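Local coordinates for rhodopsin (Rubrobacter xylanophilus, PDB 6KFQ), which pumps protons across the membrane, driven by light absorbed by the retinal bound within its seven-helix bundle, at residues A[5-10]-A[48-53]; A[65-70]-A[118-123]; A[148-153]-A[163-168]. One frame throughout, in Å; residues are numbered along the deposited sequence.

Contact 1: residues A[5-10]-A[48-53]; sequences WLWIGF and AYLVMA. With MPG ([(Z)-octadec-9-enyl] (2R)-2,3-bis(oxidanyl)propanoate), chain Q; MPG ([(Z)-octadec-9-enyl] (2R)-2,3-bis(oxidanyl)propanoate), chain N.
Gly-9 makes the hollow on which this helix pair turns. With no side chain on segment 5-10 at that point, the ring of Tyr-49 lies flat against the backbone, and Gly-9 CA sits over one ring face, 4.0 Å from the centroid. A beta carbon on this residue would stand only 2.4 Å from Tyr-49 CD2, which is why glycine suits the spot. The opposite face of the ring takes Met-52 CE, brought there by a bend in the thioether chain at chi3 (-79°), so that the flat tyrosine is clasped between backbone and methyl.

Leu-6 is the matching bump: its CB rests on Ala-53 CB at 3.9 Å, while its branches divide, CD1 against the carbonyl of Met-52 and CD2 against Tyr-49 CE2. The small Ala-53 suits a place where the two backbones come within 5.0 Å, CA of Leu-6 to CA of Ala-53. This is antiparallel packing of the first two transmembrane helices of a microbial rhodopsin, 2-23 and 32-53, with segment axes 8.1 Å apart. Tyr-49 reaches on between them to give its hydroxyl a hydrogen-bond partner in Asp-205 of helix 194-218, probably the counterpart of the seventh-helix aspartate of the Schiff-base counterion in bacteriorhodopsin.

Along another flank, two aromatic rings cover small aliphatic knobs. Ala-53 CB stands over the six-membered ring of Trp-7, 3.8 Å from its centroid, and Leu-50 CD1 stands over the centre of the Phe-10 ring, only 5° off its normal. The same CD1 meets Trp-7 CZ3 at 3.7 Å, so one methyl touches both rings. Trp-5 turns away, its CH2 atom 3.5 Å from C16 of an MPG tail, and its indole NE1 is hydrogen-bonded to Ser-195.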
loop_
_atom_site.group_PDB
_atom_site.type_symbol
_atom_site.label_atom_id
_atom_site.label_comp_id
_atom_site.label_asym_id
_atom_site.label_seq_id
_atom_site.Cartn_x
_atom_site.Cartn_y
_atom_site.Cartn_z
ATOM N N TRP A 5 -12.448 5.755 -13.511
ATOM C CA TRP A 5 -11.646 5.727 -12.290
ATOM C C TRP A 5 -10.292 5.073 -12.519
ATOM O O TRP A 5 -9.309 5.444 -11.867
ATOM C CB TRP A 5 -12.413 5.010 -11.176
ATOM C CG TRP A 5 -13.862 5.408 -11.117
ATOM C CD1 TRP A 5 -14.946 4.573 -11.118
ATOM C CD2 TRP A 5 -14.384 6.741 -11.057
ATOM N NE1 TRP A 5 -16.104 5.305 -11.057
ATOM C CE2 TRP A 5 -15.791 6.637 -11.025
ATOM C CE3 TRP A 5 -13.803 8.012 -11.035
ATOM C CZ2 TRP A 5 -16.619 7.753 -10.972
ATOM C CZ3 TRP A 5 -14.633 9.121 -10.978
ATOM C CH2 TRP A 5 -16.021 8.983 -10.953
ATOM N N LEU A 6 -10.210 4.107 -13.435
ATOM C CA LEU A 6 -8.919 3.484 -13.716
ATOM C C LEU A 6 -7.979 4.454 -14.427
ATOM O O LEU A 6 -6.765 4.442 -14.191
ATOM C CB LEU A 6 -9.124 2.216 -14.545
ATOM C CG LEU A 6 -9.910 1.108 -13.824
ATOM C CD1 LEU A 6 -10.308 0.007 -14.806
ATOM C CD2 LEU A 6 -9.102 0.532 -12.653
ATOM N N TRP A 7 -8.514 5.300 -15.304
ATOM C CA TRP A 7 -7.651 6.270 -15.983
ATOM C C TRP A 7 -7.186 7.359 -15.027
ATOM O O TRP A 7 -6.030 7.798 -15.087
ATOM C CB TRP A 7 -8.379 6.883 -17.177
ATOM C CG TRP A 7 -8.298 6.042 -18.403
ATOM C CD1 TRP A 7 -9.337 5.440 -19.056
ATOM C CD2 TRP A 7 -7.111 5.702 -19.136
ATOM N NE1 TRP A 7 -8.870 4.748 -20.145
ATOM C CE2 TRP A 7 -7.510 4.890 -20.219
ATOM C CE3 TRP A 7 -5.755 5.993 -18.975
ATOM C CZ2 TRP A 7 -6.604 4.378 -21.144
ATOM C CZ3 TRP A 7 -4.853 5.484 -19.894
ATOM C CH2 TRP A 7 -5.282 4.686 -20.971
ATOM N N ILE A 8 -8.073 7.807 -14.136
ATOM C CA ILE A 8 -7.670 8.755 -13.105
ATOM C C ILE A 8 -6.605 8.137 -12.212
ATOM O O ILE A 8 -5.610 8.785 -11.868
ATOM C CB ILE A 8 -8.893 9.208 -12.287
ATOM C CG1 ILE A 8 -9.803 10.115 -13.118
ATOM C CG2 ILE A 8 -8.442 9.909 -10.993
ATOM C CD1 ILE A 8 -11.152 10.329 -12.449
ATOM N N GLY A 9 -6.798 6.879 -11.813
ATOM C CA GLY A 9 -5.775 6.205 -11.034
ATOM C C GLY A 9 -4.433 6.189 -11.736
ATOM O O GLY A 9 -3.395 6.482 -11.134
ATOM N N PHE A 10 -4.436 5.864 -13.029
ATOM C CA PHE A 10 -3.196 5.866 -13.799
ATOM C C PHE A 10 -2.525 7.234 -13.771
ATOM O O PHE A 10 -1.346 7.355 -13.421
ATOM C CB PHE A 10 -3.470 5.457 -15.245
ATOM C CG PHE A 10 -2.289 5.666 -16.149
ATOM C CD1 PHE A 10 -1.121 4.937 -15.956
ATOM C CD2 PHE A 10 -2.332 6.599 -17.168
ATOM C CE1 PHE A 10 -0.025 5.129 -16.783
ATOM C CE2 PHE A 10 -1.238 6.796 -18.000
ATOM C CZ PHE A 10 -0.082 6.066 -17.803
ATOM N N ALA A 48 -0.011 -0.922 -13.009
ATOM C CA ALA A 48 -1.210 -1.724 -12.784
ATOM C C ALA A 48 -2.455 -1.000 -13.270
ATOM O O ALA A 48 -3.309 -1.595 -13.942
ATOM C CB ALA A 48 -1.349 -2.071 -11.298
ATOM N N TYR A 49 -2.574 0.290 -12.947
ATOM C CA TYR A 49 -3.745 1.048 -13.375
ATOM C C TYR A 49 -3.809 1.177 -14.890
ATOM O O TYR A 49 -4.899 1.145 -15.469
ATOM C CB TYR A 49 -3.759 2.420 -12.698
ATOM C CG TYR A 49 -4.549 2.390 -11.412
ATOM C CD1 TYR A 49 -3.915 2.253 -10.178
ATOM C CD2 TYR A 49 -5.939 2.456 -11.431
ATOM C CE1 TYR A 49 -4.651 2.209 -8.996
ATOM C CE2 TYR A 49 -6.678 2.410 -10.256
ATOM C CZ TYR A 49 -6.031 2.287 -9.046
ATOM O OH TYR A 49 -6.770 2.232 -7.882
ATOM N N LEU A 50 -2.658 1.319 -15.556
ATOM C CA LEU A 50 -2.672 1.365 -17.017
ATOM C C LEU A 50 -3.145 0.040 -17.593
ATOM O O LEU A 50 -3.950 0.011 -18.533
ATOM C CB LEU A 50 -1.282 1.714 -17.554
ATOM C CG LEU A 50 -1.139 1.964 -19.055
ATOM C CD1 LEU A 50 -2.193 2.945 -19.554
ATOM C CD2 LEU A 50 0.264 2.471 -19.370
ATOM N N VAL A 51 -2.650 -1.071 -17.038
ATOM C CA VAL A 51 -3.077 -2.395 -17.482
ATOM C C VAL A 51 -4.586 -2.540 -17.335
ATOM O O VAL A 51 -5.286 -2.915 -18.283
ATOM C CB VAL A 51 -2.320 -3.491 -16.711
ATOM C CG1 VAL A 51 -2.931 -4.854 -16.992
ATOM C CG2 VAL A 51 -0.849 -3.486 -17.104
ATOM N N MET A 52 -5.115 -2.219 -16.153
ATOM C CA MET A 52 -6.554 -2.322 -15.946
ATOM C C MET A 52 -7.323 -1.321 -16.806
ATOM O O MET A 52 -8.396 -1.648 -17.327
ATOM C CB MET A 52 -6.882 -2.128 -14.471
ATOM C CG MET A 52 -6.242 -3.194 -13.576
ATOM S SD MET A 52 -6.868 -3.048 -11.894
ATOM C CE MET A 52 -5.900 -1.683 -11.258
ATOM N N ALA A 53 -6.796 -0.100 -16.962
ATOM C CA ALA A 53 -7.497 0.919 -17.745
ATOM C C ALA A 53 -7.622 0.523 -19.206
ATOM O O ALA A 53 -8.628 0.841 -19.850
ATOM C CB ALA A 53 -6.781 2.269 -17.645
HETATM C C7 MPG Q . -22.041 2.795 -14.816
HETATM C C8 MPG Q . -22.412 3.018 -13.382
HETATM C C9 MPG Q . -22.024 4.365 -12.852
HETATM C C10 MPG Q . -21.287 4.580 -11.788
HETATM C C11 MPG Q . -20.952 5.904 -11.172
HETATM C C12 MPG Q . -20.054 5.791 -9.973
HETATM C C13 MPG Q . -19.786 7.109 -9.268
HETATM C C14 MPG Q . -18.870 7.001 -8.072
HETATM C C15 MPG Q . -18.674 8.294 -7.309
HETATM C C16 MPG Q . -17.972 9.386 -8.075
HETATM C C17 MPG Q . -17.756 10.658 -7.292
HETATM C C18 MPG Q . -16.900 11.685 -7.991
HETATM C C13 MPG N . -0.001 -6.548 -13.102
HETATM C C14 MPG N . 0.648 -5.242 -13.483
HETATM C C15 MPG N . 1.170 -4.445 -12.313
HETATM C C16 MPG N . 2.473 -4.942 -11.737
HETATM C C17 MPG N . 3.674 -4.683 -12.611
HETATM C C18 MPG N . 4.967 -5.210 -12.040
#

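Contact 2: residues A[65-70]-A[118-123]; sequences REFYWA and AGATVN. With MPG ([(Z)-octadec-9-enyl] (2R)-2,3-bis(oxidanyl)propanoate), chain B.
Arg-65 sets CG anti to its carbonyl carbon and then bends at chi3 (-69°), which swings the guanidinium across to the end of helix 98-120, while Phe-67 places CG anti to its backbone N (179°), sending the ring to the same spot. The guanidinium meets Gly-119 O edge-on: NH2 donates at 3.2 Å, fairly straight at 153°, though from above the carbonyl plane, and NH1 adds a weak bond at 3.4 Å to Gly-119 O. A cation suits this place, since carbonyls at a helix C-terminus probably carry extra negative potential, and Asp-63 steadies NE by a salt bridge. The Phe-67 ring lies over the Gly-119 to Ala-120 peptide, with CZ 3.6 Å from Gly-119 C and CE2 touching Ala-120 CB. Glycine fits beneath it, because a beta carbon would sit 2.5 Å from Phe-67 CE1. An alanine at Phe-67 would remove the ring and would probably loosen the hairpin's seat on this helix end. Phe-67 belongs to the small hairpin of strands 59-60 and 66-67, pairing with Thr-59, and its ring also touches Leu-116 of helix 98-120 and meets Tyr-72 of helix 70-90.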
loop_
_atom_site.group_PDB
_atom_site.type_symbol
_atom_site.label_atom_id
_atom_site.label_comp_id
_atom_site.label_asym_id
_atom_site.label_seq_id
_atom_site.Cartn_x
_atom_site.Cartn_y
_atom_site.Cartn_z
ATOM N N ARG A 65 -18.660 -12.954 -12.228
ATOM C CA ARG A 65 -18.110 -11.731 -11.660
ATOM C C ARG A 65 -16.904 -11.269 -12.466
ATOM O O ARG A 65 -16.041 -12.069 -12.835
ATOM C CB ARG A 65 -17.701 -11.943 -10.201
ATOM C CG ARG A 65 -18.858 -12.178 -9.248
ATOM C CD ARG A 65 -18.377 -12.229 -7.800
ATOM N NE ARG A 65 -17.574 -13.417 -7.520
ATOM C CZ ARG A 65 -16.302 -13.404 -7.130
ATOM N NH1 ARG A 65 -15.660 -12.255 -6.959
ATOM N NH2 ARG A 65 -15.672 -14.550 -6.901
ATOM N N GLU A 66 -16.844 -9.971 -12.749
ATOM C CA GLU A 66 -15.625 -9.399 -13.298
ATOM C C GLU A 66 -14.651 -9.149 -12.157
ATOM O O GLU A 66 -14.982 -8.463 -11.184
ATOM C CB GLU A 66 -15.904 -8.106 -14.062
ATOM C CG GLU A 66 -14.688 -7.608 -14.840
ATOM C CD GLU A 66 -14.940 -6.321 -15.603
ATOM O OE1 GLU A 66 -16.082 -5.816 -15.572
ATOM O OE2 GLU A 66 -13.988 -5.814 -16.234
ATOM N N PHE A 67 -13.456 -9.716 -12.268
ATOM C CA PHE A 67 -12.484 -9.711 -11.181
ATOM C C PHE A 67 -11.225 -9.002 -11.658
ATOM O O PHE A 67 -10.525 -9.508 -12.542
ATOM C CB PHE A 67 -12.179 -11.138 -10.718
ATOM C CG PHE A 67 -11.163 -11.213 -9.610
ATOM C CD1 PHE A 67 -11.335 -10.485 -8.440
ATOM C CD2 PHE A 67 -10.041 -12.015 -9.736
ATOM C CE1 PHE A 67 -10.400 -10.547 -7.419
ATOM C CE2 PHE A 67 -9.103 -12.094 -8.715
ATOM C CZ PHE A 67 -9.282 -11.359 -7.554
ATOM N N TYR A 68 -10.943 -7.834 -11.074
ATOM C CA TYR A 68 -9.724 -7.071 -11.354
ATOM C C TYR A 68 -8.582 -7.617 -10.507
ATOM O O TYR A 68 -8.305 -7.137 -9.405
ATOM C CB TYR A 68 -9.940 -5.585 -11.087
ATOM C CG TYR A 68 -10.666 -4.889 -12.210
ATOM C CD1 TYR A 68 -9.970 -4.344 -13.279
ATOM C CD2 TYR A 68 -12.050 -4.792 -12.211
ATOM C CE1 TYR A 68 -10.631 -3.713 -14.318
ATOM C CE2 TYR A 68 -12.721 -4.164 -13.241
ATOM C CZ TYR A 68 -12.006 -3.627 -14.292
ATOM O OH TYR A 68 -12.666 -2.997 -15.322
ATOM N N TRP A 69 -7.888 -8.629 -11.037
ATOM C CA TRP A 69 -6.808 -9.265 -10.289
ATOM C C TRP A 69 -5.492 -8.499 -10.361
ATOM O O TRP A 69 -4.647 -8.679 -9.476
ATOM C CB TRP A 69 -6.595 -10.695 -10.795
ATOM C CG TRP A 69 -6.448 -10.771 -12.273
ATOM C CD1 TRP A 69 -7.432 -11.022 -13.176
ATOM C CD2 TRP A 69 -5.246 -10.585 -13.028
ATOM N NE1 TRP A 69 -6.921 -11.004 -14.451
ATOM C CE2 TRP A 69 -5.579 -10.741 -14.388
ATOM C CE3 TRP A 69 -3.919 -10.311 -12.687
ATOM C CZ2 TRP A 69 -4.636 -10.627 -15.408
ATOM C CZ3 TRP A 69 -2.985 -10.194 -13.699
ATOM C CH2 TRP A 69 -3.345 -10.353 -15.041
ATOM N N ALA A 70 -5.289 -7.663 -11.391
ATOM C CA ALA A 70 -4.030 -6.924 -11.497
ATOM C C ALA A 70 -3.812 -6.036 -10.283
ATOM O O ALA A 70 -2.665 -5.759 -9.910
ATOM C CB ALA A 70 -4.015 -6.081 -12.775
ATOM N N ALA A 118 -8.966 -15.353 -2.251
ATOM C CA ALA A 118 -10.370 -15.192 -1.893
ATOM C C ALA A 118 -11.154 -14.545 -3.028
ATOM O O ALA A 118 -12.262 -14.983 -3.354
ATOM C CB ALA A 118 -10.495 -14.360 -0.616
ATOM N N GLY A 119 -10.593 -13.504 -3.648
ATOM C CA GLY A 119 -11.307 -12.827 -4.723
ATOM C C GLY A 119 -11.535 -13.715 -5.932
ATOM O O GLY A 119 -12.595 -13.662 -6.565
ATOM N N ALA A 120 -10.543 -14.543 -6.270
ATOM C CA ALA A 120 -10.636 -15.451 -7.409
ATOM C C ALA A 120 -11.490 -16.679 -7.132
ATOM O O ALA A 120 -11.828 -17.406 -8.074
ATOM C CB ALA A 120 -9.233 -15.894 -7.835
ATOM N N THR A 121 -11.860 -16.925 -5.881
ATOM C CA THR A 121 -12.574 -18.142 -5.513
ATOM C C THR A 121 -14.066 -17.961 -5.757
ATOM O O THR A 121 -14.670 -16.991 -5.285
ATOM C CB THR A 121 -12.305 -18.502 -4.049
ATOM O OG1 THR A 121 -10.911 -18.772 -3.882
ATOM C CG2 THR A 121 -13.096 -19.741 -3.631
ATOM N N VAL A 122 -14.654 -18.894 -6.506
ATOM C CA VAL A 122 -16.084 -18.828 -6.791
ATOM C C VAL A 122 -16.888 -19.421 -5.640
ATOM O O VAL A 122 -17.944 -18.893 -5.269
ATOM C CB VAL A 122 -16.389 -19.528 -8.129
ATOM C CG1 VAL A 122 -17.883 -19.732 -8.309
ATOM C CG2 VAL A 122 -15.823 -18.722 -9.284
ATOM N N ASN A 123 -16.401 -20.518 -5.057
ATOM C CA ASN A 123 -17.061 -21.140 -3.918
ATOM C C ASN A 123 -17.214 -20.139 -2.777
ATOM O O ASN A 123 -16.222 -19.598 -2.275
ATOM C CB ASN A 123 -16.259 -22.356 -3.460
ATOM C CG ASN A 123 -16.968 -23.147 -2.387
ATOM O OD1 ASN A 123 -17.077 -22.701 -1.244
ATOM N ND2 ASN A 123 -17.458 -24.332 -2.748
HETATM C C2 MPG B . -9.807 -23.076 1.789
HETATM C C3 MPG B . -8.584 -22.802 2.639
HETATM C C4 MPG B . -8.900 -22.562 4.097
HETATM C C5 MPG B . -8.983 -23.810 4.946
HETATM C C6 MPG B . -7.647 -24.319 5.444
HETATM C C7 MPG B . -7.003 -23.439 6.509
HETATM C C8 MPG B . -5.713 -23.970 7.063
HETATM C C9 MPG B . -5.193 -23.171 8.220
HETATM C C10 MPG B . -4.023 -22.585 8.340
HETATM C C11 MPG B . -3.615 -21.765 9.526
HETATM C C12 MPG B . -2.352 -22.220 10.197
HETATM C C13 MPG B . -1.070 -21.636 9.622
HETATM C C14 MPG B . 0.170 -21.997 10.406
HETATM C C15 MPG B . 1.428 -21.266 9.990
HETATM C C16 MPG B . 2.635 -21.605 10.835
HETATM C C17 MPG B . 3.918 -20.892 10.497
HETATM C C18 MPG B . 5.091 -21.312 11.354
HETATM O O1 MPG B . -10.755 -23.125 -0.431
HETATM C C1 MPG B . -9.516 -23.045 0.312
HETATM C CXD MPG B . -12.019 -23.260 -2.439
HETATM O O2 MPG B . -13.066 -23.315 -1.485
HETATM C C21 MPG B . -12.002 -24.500 -3.318
HETATM O O3 MPG B . -13.246 -24.627 -3.989
HETATM O O4 MPG B . -9.665 -22.863 -2.383
HETATM C CX3 MPG B . -10.673 -23.062 -1.757
#

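Contact 3: residues A[148-153]-A[163-168]; sequences RLFAEA and IFRTLA. With SO4 (sulfate ion), chain S.
This is aromatic packing between two antiparallel transmembrane helices, 124-153 and 158-184, near the short turn that joins them, on what in this family is the cytoplasmic side. The segment axes stay 10.2 Å apart, a spacing that large rings can fill. Phe-164, its CG anti to the backbone N, drives its ring across the gap so that the CE2 edge points at the face of Phe-150: a T-shaped pair with centroids 5.1 Å apart and planes at 78°. Small groups cradle the intruding ring. Ala-153 CB presses on Phe-164 CD2 at 3.4 Å, and Leu-149 CB lies 3.6 Å from Phe-164 CZ. In return Phe-150 CZ reaches Ala-168 CB at 3.5 Å, where alanine is small enough to admit it. Toward solvent a water links the helices, donating to Phe-150 O at 2.8 Å and accepting from Arg-165 NE, so a long charged chain suits this exposed edge of the interface.

On another flank of helix 124-153, Arg-148 grips Glu-152 side-on, its NE 2.9 Å from OE2 in a salt bridge that NH2 shares, and it offers NH1 and NH2 to a sulfate, probably from the crystallisation liquor. The sulfate is also hydrogen-bonded to Asn-97, just before helix 98-120, and to Phe-100 in its first turn. Deeper in, Leu-149 and Phe-164 both pack on Ala-90 of helix 70-90, while Leu-167 touches helix 194-218.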
loop_
_atom_site.group_PDB
_atom_site.type_symbol
_atom_site.label_atom_id
_atom_site.label_comp_id
_atom_site.label_asym_id
_atom_site.label_seq_id
_atom_site.Cartn_x
_atom_site.Cartn_y
_atom_site.Cartn_z
ATOM N N ARG A 148 5.708 -2.455 17.834
ATOM C CA ARG A 148 7.153 -2.351 17.654
ATOM C C ARG A 148 7.595 -1.024 17.059
ATOM O O ARG A 148 8.460 -0.350 17.626
ATOM C CB ARG A 148 7.649 -3.498 16.767
ATOM C CG ARG A 148 9.135 -3.467 16.469
ATOM C CD ARG A 148 9.963 -3.755 17.711
ATOM N NE ARG A 148 11.385 -3.712 17.405
ATOM C CZ ARG A 148 12.099 -4.766 17.036
ATOM N NH1 ARG A 148 11.525 -5.960 16.948
ATOM N NH2 ARG A 148 13.388 -4.628 16.768
ATOM N N LEU A 149 7.027 -0.620 15.920
ATOM C CA LEU A 149 7.597 0.526 15.212
ATOM C C LEU A 149 7.283 1.848 15.895
ATOM O O LEU A 149 8.106 2.770 15.840
ATOM C CB LEU A 149 7.126 0.546 13.760
ATOM C CG LEU A 149 7.727 -0.537 12.867
ATOM C CD1 LEU A 149 7.314 -0.325 11.418
ATOM C CD2 LEU A 149 9.240 -0.567 13.011
ATOM N N PHE A 150 6.114 1.984 16.533
ATOM C CA PHE A 150 5.846 3.223 17.263
ATOM C C PHE A 150 6.846 3.408 18.393
ATOM O O PHE A 150 7.289 4.529 18.669
ATOM C CB PHE A 150 4.417 3.234 17.808
ATOM C CG PHE A 150 3.401 3.786 16.841
ATOM C CD1 PHE A 150 2.791 2.959 15.915
ATOM C CD2 PHE A 150 3.062 5.136 16.860
ATOM C CE1 PHE A 150 1.854 3.457 15.016
ATOM C CE2 PHE A 150 2.123 5.645 15.967
ATOM C CZ PHE A 150 1.517 4.802 15.046
ATOM N N ALA A 151 7.216 2.315 19.059
ATOM C CA ALA A 151 8.209 2.412 20.121
ATOM C C ALA A 151 9.584 2.741 19.558
ATOM O O ALA A 151 10.309 3.569 20.121
ATOM C CB ALA A 151 8.246 1.109 20.922
ATOM N N GLU A 152 9.961 2.098 18.451
ATOM C CA GLU A 152 11.246 2.390 17.828
ATOM C C GLU A 152 11.328 3.846 17.389
ATOM O O GLU A 152 12.333 4.521 17.636
ATOM C CB GLU A 152 11.465 1.464 16.636
ATOM C CG GLU A 152 11.613 -0.006 17.029
ATOM C CD GLU A 152 13.043 -0.368 17.364
ATOM O OE1 GLU A 152 13.913 0.531 17.316
ATOM O OE2 GLU A 152 13.296 -1.557 17.666
ATOM N N ALA A 153 10.269 4.347 16.746
ATOM C CA ALA A 153 10.301 5.707 16.217
ATOM C C ALA A 153 10.391 6.752 17.321
ATOM O O ALA A 153 10.872 7.869 17.081
ATOM C CB ALA A 153 9.064 5.955 15.352
ATOM N N ILE A 163 6.996 12.517 11.567
ATOM C CA ILE A 163 6.544 12.059 10.260
ATOM C C ILE A 163 6.176 10.584 10.316
ATOM O O ILE A 163 5.210 10.143 9.680
ATOM C CB ILE A 163 7.591 12.342 9.166
ATOM C CG1 ILE A 163 7.026 11.934 7.793
ATOM C CG2 ILE A 163 8.874 11.581 9.435
ATOM C CD1 ILE A 163 5.708 12.622 7.436
ATOM N N PHE A 164 6.924 9.795 11.088
ATOM C CA PHE A 164 6.523 8.406 11.250
ATOM C C PHE A 164 5.097 8.313 11.777
ATOM O O PHE A 164 4.265 7.578 11.236
ATOM C CB PHE A 164 7.450 7.649 12.196
ATOM C CG PHE A 164 6.910 6.282 12.506
ATOM C CD1 PHE A 164 7.103 5.241 11.613
ATOM C CD2 PHE A 164 6.109 6.066 13.620
ATOM C CE1 PHE A 164 6.556 3.978 11.855
ATOM C CE2 PHE A 164 5.560 4.814 13.864
ATOM C CZ PHE A 164 5.782 3.773 12.973
ATOM N N ARG A 165 4.811 9.036 12.857
ATOM C CA ARG A 165 3.488 8.949 13.463
ATOM C C ARG A 165 2.408 9.376 12.481
ATOM O O ARG A 165 1.347 8.746 12.403
ATOM C CB ARG A 165 3.451 9.796 14.733
ATOM C CG ARG A 165 4.221 9.151 15.876
ATOM C CD ARG A 165 4.581 10.149 16.958
ATOM N NE ARG A 165 5.492 9.558 17.934
ATOM C CZ ARG A 165 6.265 10.260 18.756
ATOM N NH1 ARG A 165 6.244 11.585 18.714
ATOM N NH2 ARG A 165 7.064 9.636 19.612
ATOM N N THR A 166 2.675 10.427 11.706
ATOM C CA THR A 166 1.711 10.874 10.708
ATOM C C THR A 166 1.472 9.802 9.653
ATOM O O THR A 166 0.323 9.484 9.329
ATOM C CB THR A 166 2.194 12.171 10.062
ATOM O OG1 THR A 166 2.215 13.198 11.054
ATOM C CG2 THR A 166 1.262 12.572 8.926
ATOM N N LEU A 167 2.550 9.237 9.098
ATOM C CA LEU A 167 2.387 8.233 8.052
ATOM C C LEU A 167 1.784 6.948 8.604
ATOM O O LEU A 167 1.017 6.266 7.911
ATOM C CB LEU A 167 3.729 7.947 7.393
ATOM C CG LEU A 167 4.336 9.113 6.606
ATOM C CD1 LEU A 167 5.651 8.673 6.000
ATOM C CD2 LEU A 167 3.377 9.612 5.537
ATOM N N ALA A 168 2.142 6.583 9.832
ATOM C CA ALA A 168 1.641 5.329 10.386
ATOM C C ALA A 168 0.146 5.412 10.671
ATOM O O ALA A 168 -0.589 4.455 10.412
ATOM C CB ALA A 168 2.422 4.958 11.652
HETATM S S SO4 S . 14.502 -8.034 15.449
HETATM O O1 SO4 S . 13.184 -8.170 16.056
HETATM O O2 SO4 S . 14.452 -8.276 14.013
HETATM O O3 SO4 S . 14.989 -6.679 15.704
HETATM O O4 SO4 S . 15.439 -8.989 16.042
HETATM O O HOH W 1 5.774 6.885 18.359
#

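How the contacts relate
From the N terminus, contact 1 closes first, bringing helix 32-53 back along helix 2-23 across 37 intervening residues. Contact 2 then closes a longer excursion of 47 residues, through helices 70-90 and 98-120, and ties the hairpin strand 66-67 to the second of them. Contact 3 closes the shortest excursion, nine residues, which hold the short link between helices 124-153 and 158-184. The three follow in series; none nests or crosses. Contacts 1 and 2 touch, with Met-52 and Leu-6 packing on Tyr-68, at one end of the bundle. Contact 3 lies across the chain's centre, about 31 and 34 Å from them between centres.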